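Local coordinates for elastinolytic metalloprotease (Pseudoalteromonas sp. CF6-2, PDB 6IK4), which is an elastinolytic zinc metalloprotease of the M23 family, probably a metalloendopeptidase that also acts on bacterial peptidoglycan, present here as its zinc-binding catalytic domain, at residues A51-V56 with F73-Y78. Numbering follows the deposited sequence.
Sequences AAHGGV and FATNYY
The backbone N-H of Ala52 points almost straight at the phenol oxygen of Tyr77: N to OH is 2.9 Å with an angle of 169° at the hydrogen. The same OH lies 2.7 Å from Thr75 OG1, a hydrogen bond in which either hydroxyl may donate. Thr75 OG1 sits between its backbone N and carbonyl carbon, which brings it to both Tyr77 OH and His53 NE2; the NE2 contact, 2.8 Å long, is a weak bond, bent well away from straight. The firmer bond of the imidazole runs from ND1 to Gly54 O at 163°, with that oxygen near the ring plane. An alanine in place of His53 would probably leave Gly54 O without its ND1 partner and open a gap beside the Thr75 methyl. In nonpolar packing, His53 meets Thr75 tip to tip, CD2 being 3.7 Å from CG2. The Ala52 methyl lies beside the phenol oxygen that its own N-H binds. The buried contact joins the turn between strands 48-50 and 55-61 to strand 73-81 of the M23 antiparallel sheet, the Tyr77 side chain about 7 Å from that of the zinc ligand His120, while Phe121 of the adjoining strand 119-125 packs on Ala52, Thr75 and Tyr77.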
ATOM      1  N   ALA A  51      -0.028   3.238   9.169  1.00 11.53           N
ATOM      2  CA  ALA A  51       1.135   2.361   9.059  1.00 13.74           C
ATOM      3  C   ALA A  51       0.707   0.899   9.174  1.00 11.45           C
ATOM      4  O   ALA A  51       0.023   0.513  10.133  1.00 13.94           O
ATOM      5  CB  ALA A  51       2.166   2.692  10.146  1.00  9.65           C
ATOM      6  N   ALA A  52       1.121   0.085   8.192  1.00 11.01           N
ATOM      7  CA  ALA A  52       0.796  -1.341   8.163  1.00 11.11           C
ATOM      8  C   ALA A  52       1.495  -2.125   9.270  1.00 12.72           C
ATOM      9  O   ALA A  52       1.101  -3.267   9.539  1.00 11.65           O
ATOM     10  CB  ALA A  52       1.179  -1.942   6.803  1.00 12.13           C
ATOM     11  N   HIS A  53       2.497  -1.532   9.908  1.00 11.58           N
ATOM     12  CA  HIS A  53       3.315  -2.154  10.951  1.00 13.30           C
ATOM     13  C   HIS A  53       4.167  -1.047  11.568  1.00 14.93           C
ATOM     14  O   HIS A  53       4.164   0.091  11.096  1.00  9.99           O
ATOM     15  CB  HIS A  53       4.207  -3.250  10.372  1.00  9.78           C
ATOM     16  CG  HIS A  53       5.115  -2.744   9.295  1.00 12.86           C
ATOM     17  ND1 HIS A  53       6.318  -2.120   9.560  1.00  9.61           N
ATOM     18  CD2 HIS A  53       4.957  -2.703   7.952  1.00 10.48           C
ATOM     19  CE1 HIS A  53       6.874  -1.741   8.422  1.00 12.34           C
ATOM     20  NE2 HIS A  53       6.066  -2.082   7.431  1.00 12.45           N
ATOM     21  N   GLY A  54       4.920  -1.399  12.621  1.00 11.80           N
ATOM     22  CA  GLY A  54       5.799  -0.435  13.259  1.00 14.86           C
ATOM     23  C   GLY A  54       7.190  -0.383  12.640  1.00 12.00           C
ATOM     24  O   GLY A  54       7.597  -1.275  11.891  1.00 12.95           O
ATOM     25  N   GLY A  55       7.912   0.694  12.930  1.00 13.90           N
ATOM     26  CA  GLY A  55       9.273   0.813  12.452  1.00 14.53           C
ATOM     27  C   GLY A  55       9.741   2.257  12.391  1.00 13.68           C
ATOM     28  O   GLY A  55       9.113   3.165  12.937  1.00 16.15           O
ATOM     29  N   VAL A  56      10.877   2.435  11.709  1.00 13.72           N
ATOM     30  CA  VAL A  56      11.557   3.722  11.582  1.00 11.68           C
ATOM     31  C   VAL A  56      11.184   4.355  10.250  1.00 16.02           C
ATOM     32  O   VAL A  56      11.129   3.671   9.218  1.00 14.27           O
ATOM     33  CB  VAL A  56      13.086   3.549  11.698  1.00 12.15           C
ATOM     34  CG1 VAL A  56      13.783   4.902  11.672  1.00 20.53           C
ATOM     35  CG2 VAL A  56      13.426   2.813  12.991  1.00 18.88           C
ATOM     36  N   PHE A  73      12.254  -5.817   6.732  1.00 12.41           N
ATOM     37  CA  PHE A  73      11.112  -5.590   5.856  1.00 10.94           C
ATOM     38  C   PHE A  73      10.597  -4.173   6.042  1.00 12.27           C
ATOM     39  O   PHE A  73      10.705  -3.592   7.121  1.00 11.57           O
ATOM     40  CB  PHE A  73       9.987  -6.582   6.152  1.00 10.64           C
ATOM     41  CG  PHE A  73      10.266  -7.952   5.641  1.00 13.66           C
ATOM     42  CD1 PHE A  73      10.029  -8.266   4.306  1.00 14.24           C
ATOM     43  CD2 PHE A  73      10.811  -8.918   6.473  1.00 17.47           C
ATOM     44  CE1 PHE A  73      10.310  -9.537   3.812  1.00 16.99           C
ATOM     45  CE2 PHE A  73      11.089 -10.188   5.986  1.00 19.31           C
ATOM     46  CZ  PHE A  73      10.837 -10.492   4.650  1.00 17.51           C
ATOM     47  N   ALA A  74       9.996  -3.629   4.985  1.00 10.72           N
ATOM     48  CA  ALA A  74       9.538  -2.256   5.024  1.00  8.66           C
ATOM     49  C   ALA A  74       8.344  -2.129   4.097  1.00  7.15           C
ATOM     50  O   ALA A  74       8.211  -2.878   3.124  1.00 11.07           O
ATOM     51  CB  ALA A  74      10.638  -1.268   4.597  1.00 13.31           C
ATOM     52  N   THR A  75       7.479  -1.177   4.404  1.00 10.03           N
ATOM     53  CA  THR A  75       6.412  -0.818   3.486  1.00  9.87           C
ATOM     54  C   THR A  75       6.612   0.627   3.051  1.00 11.63           C
ATOM     55  O   THR A  75       6.955   1.492   3.863  1.00 12.29           O
ATOM     56  CB  THR A  75       5.028  -1.026   4.116  1.00 13.92           C
ATOM     57  OG1 THR A  75       4.972  -0.418   5.418  1.00 10.93           O
ATOM     58  CG2 THR A  75       4.746  -2.526   4.243  1.00 10.41           C
ATOM     59  N   ASN A  76       6.405   0.872   1.764  1.00  9.49           N
ATOM     60  CA  ASN A  76       6.563   2.193   1.182  1.00 10.24           C
ATOM     61  C   ASN A  76       5.195   2.682   0.736  1.00 10.78           C
ATOM     62  O   ASN A  76       4.370   1.886   0.282  1.00 13.29           O
ATOM     63  CB  ASN A  76       7.541   2.144   0.009  1.00 10.43           C
ATOM     64  CG  ASN A  76       8.140   3.497  -0.307  1.00 18.02           C
ATOM     65  OD1 ASN A  76       9.181   3.862   0.236  1.00 17.42           O
ATOM     66  ND2 ASN A  76       7.474   4.258  -1.181  1.00 12.53           N
ATOM     67  N   TYR A  77       4.951   3.987   0.905  1.00 11.03           N
ATOM     68  CA  TYR A  77       3.659   4.618   0.648  1.00  9.93           C
ATOM     69  C   TYR A  77       3.905   5.803  -0.273  1.00 10.93           C
ATOM     70  O   TYR A  77       4.522   6.785   0.150  1.00 11.10           O
ATOM     71  CB  TYR A  77       2.998   5.088   1.954  1.00 12.05           C
ATOM     72  CG  TYR A  77       2.894   3.994   3.001  1.00 12.10           C
ATOM     73  CD1 TYR A  77       4.014   3.597   3.746  1.00 12.07           C
ATOM     74  CD2 TYR A  77       1.687   3.345   3.235  1.00 15.20           C
ATOM     75  CE1 TYR A  77       3.926   2.576   4.690  1.00 13.08           C
ATOM     76  CE2 TYR A  77       1.589   2.330   4.181  1.00 12.97           C
ATOM     77  CZ  TYR A  77       2.709   1.937   4.893  1.00 14.79           C
ATOM     78  OH  TYR A  77       2.612   0.918   5.829  1.00 15.64           O
ATOM     79  N   TYR A  78       3.389   5.740  -1.501  1.00 12.51           N
ATOM     80  CA  TYR A  78       3.623   6.772  -2.501  1.00 13.33           C
ATOM     81  C   TYR A  78       2.286   7.370  -2.953  1.00 13.21           C
ATOM     82  O   TYR A  78       1.222   6.773  -2.760  1.00 12.98           O
ATOM     83  CB  TYR A  78       4.428   6.210  -3.700  1.00 11.31           C
ATOM     84  CG  TYR A  78       4.846   7.279  -4.690  1.00 14.74           C
ATOM     85  CD1 TYR A  78       5.732   8.285  -4.320  1.00 15.82           C
ATOM     86  CD2 TYR A  78       4.330   7.305  -5.979  1.00 16.77           C
ATOM     87  CE1 TYR A  78       6.107   9.288  -5.221  1.00 16.51           C
ATOM     88  CE2 TYR A  78       4.702   8.299  -6.883  1.00 20.92           C
ATOM     89  CZ  TYR A  78       5.585   9.288  -6.492  1.00 19.05           C
ATOM     90  OH  TYR A  78       5.951  10.284  -7.392  1.00 18.59           O
TER